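PDB 2F6I: ATP-dependent CLP protease, putative from Plasmodium falciparum, which probably cleaves proteins into small peptides as the serine-protease subunit of an ATP-dependent Clp system, this chain being its ClpP catalytic domain. Local coordinates for residues Leu89-Ser103 with Met110-Lys122. Residues are numbered along the deposited sequence; the frame is centred on the assembly and turned at random.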
loop_
_atom_site.group_PDB
_atom_site.type_symbol
_atom_site.label_atom_id
_atom_site.label_comp_id
_atom_site.label_asym_id
_atom_site.label_seq_id
_atom_site.Cartn_x
_atom_site.Cartn_y
_atom_site.Cartn_z
ATOM N N LEU C 89 33.408 14.883 -15.483
ATOM C CA LEU C 89 34.596 15.724 -15.410
ATOM C C LEU C 89 35.681 15.167 -16.336
ATOM O O LEU C 89 36.337 15.924 -17.055
ATOM C CB LEU C 89 35.115 15.784 -13.969
ATOM C CG LEU C 89 36.077 16.923 -13.623
ATOM C CD1 LEU C 89 35.363 18.259 -13.780
ATOM C CD2 LEU C 89 36.576 16.759 -12.193
ATOM N N ASP C 90 35.865 13.848 -16.319
ATOM C CA ASP C 90 36.860 13.212 -17.176
ATOM C C ASP C 90 36.557 13.513 -18.638
ATOM O O ASP C 90 37.445 13.912 -19.395
ATOM C CB ASP C 90 36.879 11.690 -16.975
ATOM C CG ASP C 90 37.752 11.261 -15.810
ATOM O OD1 ASP C 90 38.701 11.998 -15.472
ATOM O OD2 ASP C 90 37.500 10.176 -15.244
ATOM N N ILE C 91 35.301 13.316 -19.028
ATOM C CA ILE C 91 34.875 13.564 -20.398
ATOM C C ILE C 91 35.107 15.028 -20.750
ATOM O O ILE C 91 35.552 15.353 -21.851
ATOM C CB ILE C 91 33.377 13.215 -20.586
ATOM C CG1 ILE C 91 33.158 11.721 -20.331
ATOM C CG2 ILE C 91 32.918 13.572 -21.993
ATOM C CD1 ILE C 91 33.976 10.814 -21.237
ATOM N N PHE C 92 34.804 15.905 -19.801
ATOM C CA PHE C 92 34.980 17.340 -19.984
ATOM C C PHE C 92 36.383 17.648 -20.478
ATOM O O PHE C 92 36.566 18.344 -21.475
ATOM C CB PHE C 92 34.761 18.065 -18.658
ATOM C CG PHE C 92 33.503 18.874 -18.604
ATOM C CD1 PHE C 92 32.264 18.274 -18.798
ATOM C CD2 PHE C 92 33.556 20.238 -18.334
ATOM C CE1 PHE C 92 31.089 19.022 -18.722
ATOM C CE2 PHE C 92 32.391 20.995 -18.255
ATOM C CZ PHE C 92 31.153 20.384 -18.449
ATOM N N ASN C 93 37.372 17.118 -19.767
ATOM C CA ASN C 93 38.771 17.349 -20.098
ATOM C C ASN C 93 39.341 16.385 -21.129
ATOM O O ASN C 93 40.512 16.479 -21.495
ATOM C CB ASN C 93 39.606 17.309 -18.820
ATOM C CG ASN C 93 39.270 18.442 -17.876
ATOM O OD1 ASN C 93 39.521 19.611 -18.175
ATOM N ND2 ASN C 93 38.684 18.106 -16.735
ATOM N N TYR C 94 38.514 15.460 -21.599
ATOM C CA TYR C 94 38.954 14.499 -22.600
ATOM C C TYR C 94 38.759 15.093 -23.997
ATOM O O TYR C 94 39.634 14.987 -24.857
ATOM C CB TYR C 94 38.150 13.202 -22.482
ATOM C CG TYR C 94 38.531 12.136 -23.488
ATOM C CD1 TYR C 94 37.596 11.190 -23.911
ATOM C CD2 TYR C 94 39.822 12.064 -24.010
ATOM C CE1 TYR C 94 37.937 10.202 -24.831
ATOM C CE2 TYR C 94 40.173 11.078 -24.931
ATOM C CZ TYR C 94 39.226 10.152 -25.336
ATOM O OH TYR C 94 39.563 9.182 -26.249
ATOM N N ILE C 95 37.610 15.728 -24.209
ATOM C CA ILE C 95 37.302 16.324 -25.501
ATOM C C ILE C 95 38.173 17.541 -25.804
ATOM O O ILE C 95 38.683 18.198 -24.897
ATOM C CB ILE C 95 35.810 16.731 -25.587
ATOM C CG1 ILE C 95 35.491 17.804 -24.547
ATOM C CG2 ILE C 95 34.932 15.512 -25.357
ATOM C CD1 ILE C 95 34.082 18.348 -24.642
ATOM N N LYS C 96 38.341 17.827 -27.090
ATOM C CA LYS C 96 39.146 18.957 -27.533
ATOM C C LYS C 96 38.426 20.283 -27.322
ATOM O O LYS C 96 39.036 21.266 -26.900
ATOM C CB LYS C 96 39.510 18.793 -29.013
ATOM C CG LYS C 96 40.813 18.038 -29.258
ATOM C CD LYS C 96 40.855 16.709 -28.519
ATOM C CE LYS C 96 42.228 16.057 -28.625
ATOM N NZ LYS C 96 42.318 14.818 -27.801
ATOM N N SER C 97 37.128 20.301 -27.615
ATOM C CA SER C 97 36.320 21.505 -27.466
ATOM C C SER C 97 36.421 22.095 -26.065
ATOM O O SER C 97 36.465 21.371 -25.071
ATOM C CB SER C 97 34.850 21.204 -27.761
ATOM O OG SER C 97 34.665 20.760 -29.089
ATOM N N ASP C 98 36.464 23.419 -25.995
ATOM C CA ASP C 98 36.521 24.098 -24.714
ATOM C C ASP C 98 35.084 24.251 -24.238
ATOM O O ASP C 98 34.161 24.354 -25.045
ATOM C CB ASP C 98 37.188 25.461 -24.861
ATOM C CG ASP C 98 38.702 25.365 -24.909
ATOM O OD1 ASP C 98 39.224 24.577 -25.725
ATOM O OD2 ASP C 98 39.375 26.076 -24.133
ATOM N N ILE C 99 34.898 24.265 -22.927
ATOM C CA ILE C 99 33.564 24.372 -22.365
ATOM C C ILE C 99 33.356 25.596 -21.493
ATOM O O ILE C 99 34.040 25.767 -20.487
ATOM C CB ILE C 99 33.238 23.126 -21.514
ATOM C CG1 ILE C 99 33.254 21.879 -22.399
ATOM C CG2 ILE C 99 31.891 23.299 -20.821
ATOM C CD1 ILE C 99 32.954 20.595 -21.661
ATOM N N GLN C 100 32.418 26.456 -21.876
ATOM C CA GLN C 100 32.128 27.610 -21.045
ATOM C C GLN C 100 30.888 27.266 -20.232
ATOM O O GLN C 100 29.883 26.809 -20.771
ATOM C CB GLN C 100 31.919 28.880 -21.875
ATOM C CG GLN C 100 30.974 28.781 -23.038
ATOM C CD GLN C 100 30.859 30.109 -23.768
ATOM O OE1 GLN C 100 30.174 31.025 -23.308
ATOM N NE2 GLN C 100 31.550 30.228 -24.899
ATOM N N THR C 101 30.987 27.465 -18.924
ATOM C CA THR C 101 29.904 27.145 -18.008
ATOM C C THR C 101 29.153 28.364 -17.490
ATOM O O THR C 101 29.756 29.369 -17.116
ATOM C CB THR C 101 30.446 26.365 -16.797
ATOM O OG1 THR C 101 31.483 27.127 -16.168
ATOM C CG2 THR C 101 31.009 25.026 -17.236
ATOM N N ILE C 102 27.829 28.262 -17.473
ATOM C CA ILE C 102 26.977 29.336 -16.981
ATOM C C ILE C 102 25.979 28.730 -16.003
ATOM O O ILE C 102 25.203 27.840 -16.354
ATOM C CB ILE C 102 26.211 30.026 -18.124
ATOM C CG1 ILE C 102 27.207 30.611 -19.130
ATOM C CG2 ILE C 102 25.324 31.131 -17.560
ATOM C CD1 ILE C 102 26.560 31.372 -20.274
ATOM N N SER C 103 26.007 29.210 -14.767
ATOM C CA SER C 103 25.115 28.692 -13.747
ATOM C C SER C 103 23.985 29.649 -13.427
ATOM O O SER C 103 24.127 30.864 -13.544
ATOM C CB SER C 103 25.889 28.422 -12.461
ATOM O OG SER C 103 26.275 29.645 -11.855
ATOM N N MET C 110 29.193 18.249 -7.076
ATOM C CA MET C 110 29.800 18.032 -8.389
ATOM C C MET C 110 29.322 19.031 -9.435
ATOM O O MET C 110 30.051 19.344 -10.379
ATOM C CB MET C 110 29.538 16.605 -8.884
ATOM C CG MET C 110 30.482 15.562 -8.299
ATOM S SD MET C 110 32.217 16.079 -8.422
ATOM C CE MET C 110 32.464 16.083 -10.188
ATOM N N ALA C 111 28.100 19.529 -9.274
ATOM C CA ALA C 111 27.559 20.502 -10.212
ATOM C C ALA C 111 28.416 21.761 -10.114
ATOM O O ALA C 111 28.751 22.384 -11.124
ATOM C CB ALA C 111 26.106 20.815 -9.871
ATOM N N SER C 112 28.773 22.120 -8.884
ATOM C CA SER C 112 29.604 23.288 -8.629
ATOM C C SER C 112 31.003 23.067 -9.188
ATOM O O SER C 112 31.602 23.978 -9.759
ATOM C CB SER C 112 29.691 23.558 -7.124
ATOM O OG SER C 112 28.443 23.990 -6.609
ATOM N N VAL C 113 31.519 21.852 -9.026
ATOM C CA VAL C 113 32.847 21.522 -9.527
ATOM C C VAL C 113 32.874 21.593 -11.051
ATOM O O VAL C 113 33.820 22.122 -11.639
ATOM C CB VAL C 113 33.279 20.111 -9.089
ATOM C CG1 VAL C 113 34.654 19.798 -9.648
ATOM C CG2 VAL C 113 33.290 20.020 -7.568
ATOM N N ILE C 114 31.837 21.055 -11.687
ATOM C CA ILE C 114 31.751 21.081 -13.143
ATOM C C ILE C 114 31.702 22.536 -13.594
ATOM O O ILE C 114 32.337 22.916 -14.578
ATOM C CB ILE C 114 30.488 20.347 -13.643
ATOM C CG1 ILE C 114 30.603 18.853 -13.332
ATOM C CG2 ILE C 114 30.310 20.568 -15.138
ATOM C CD1 ILE C 114 29.362 18.053 -13.679
ATOM N N LEU C 115 30.940 23.345 -12.866
ATOM C CA LEU C 115 30.823 24.764 -13.171
ATOM C C LEU C 115 32.215 25.393 -13.126
ATOM O O LEU C 115 32.601 26.140 -14.024
ATOM C CB LEU C 115 29.916 25.443 -12.140
ATOM C CG LEU C 115 29.845 26.974 -12.117
ATOM C CD1 LEU C 115 29.272 27.505 -13.426
ATOM C CD2 LEU C 115 28.986 27.412 -10.940
ATOM N N ALA C 116 32.966 25.062 -12.079
ATOM C CA ALA C 116 34.308 25.599 -11.877
ATOM C C ALA C 116 35.366 25.076 -12.849
ATOM O O ALA C 116 36.429 25.682 -12.995
ATOM C CB ALA C 116 34.750 25.338 -10.443
ATOM N N SER C 117 35.087 23.961 -13.513
ATOM C CA SER C 117 36.052 23.398 -14.449
ATOM C C SER C 117 35.942 23.985 -15.851
ATOM O O SER C 117 36.646 23.558 -16.763
ATOM C CB SER C 117 35.900 21.880 -14.521
ATOM O OG SER C 117 34.605 21.522 -14.963
ATOM N N GLY C 118 35.062 24.965 -16.023
ATOM C CA GLY C 118 34.903 25.576 -17.331
ATOM C C GLY C 118 36.178 26.268 -17.773
ATOM O O GLY C 118 37.068 26.510 -16.958
ATOM N N LYS C 119 36.274 26.584 -19.062
ATOM C CA LYS C 119 37.459 27.254 -19.580
ATOM C C LYS C 119 37.709 28.495 -18.737
ATOM O O LYS C 119 36.835 29.359 -18.625
ATOM C CB LYS C 119 37.265 27.679 -21.039
ATOM C CG LYS C 119 38.533 28.263 -21.655
ATOM C CD LYS C 119 38.273 29.119 -22.897
ATOM C CE LYS C 119 37.629 28.329 -24.025
ATOM N NZ LYS C 119 37.743 28.986 -25.362
ATOM N N LYS C 120 38.896 28.579 -18.141
ATOM C CA LYS C 120 39.244 29.727 -17.313
ATOM C C LYS C 120 38.919 31.004 -18.081
ATOM O O LYS C 120 39.335 31.177 -19.228
ATOM C CB LYS C 120 40.722 29.685 -16.947
ATOM N N GLY C 121 38.159 31.887 -17.444
ATOM C CA GLY C 121 37.773 33.131 -18.081
ATOM C C GLY C 121 36.397 33.018 -18.707
ATOM O O GLY C 121 35.793 34.023 -19.081
ATOM N N LYS C 122 35.891 31.793 -18.818
ATOM C CA LYS C 122 34.578 31.572 -19.411
ATOM C C LYS C 122 33.600 30.868 -18.477
ATOM O O LYS C 122 32.697 30.163 -18.922
ATOM C CB LYS C 122 34.716 30.787 -20.717
ATOM C CG LYS C 122 35.465 31.549 -21.796
ATOM C CD LYS C 122 35.410 30.831 -23.138
ATOM C CE LYS C 122 36.136 31.630 -24.215
ATOM N NZ LYS C 122 36.061 30.985 -25.557
#
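Thr-101, on strand 99-103, turns its hydroxyl onto the last turn of helix 110-116: OG1 donates to Leu-115 O at 2.6 Å, in the carbonyl plane and on a lone pair. With chi1 at 56°, OG1 sits between the backbone N and carbonyl carbon, which leaves CG2 anti to the carbonyl carbon and against Ile-114 O. Both methyls of Leu-115 reach back to the strand, CD1 lying 3.5 Å from Thr-101 OG1 and CD2 3.6 Å from Ser-103 CB. On preceding helix 82-94, Phe-92 is crossed by Ile-114 at about a right angle, CG2 lying 3.4 Å from CZ, while Ile-99 CD1 lies over the centre of one ring face. Ser-117 OG meets Leu-89 CD1. Beyond the helix, Lys-119 N gives Ile-99 O a nearly straight bond of 2.8 Å (168°), and the type II turn 119-122 brings Lys-122 CB alongside Gln-100 CB. Strand 99-104 leads through helix 109-116 to its parallel neighbour 123-125, a beta-alpha-beta crossover of the ClpP fold. The buried Thr-101 hydroxyl thus occupies Leu-115 O at the helix C-terminus, while Ser-117 binds Ile-114 O through both N and OG, beside apolar packing; the Asp-70 carboxylate, salt-bridged to both lysines, probably offsets their charge.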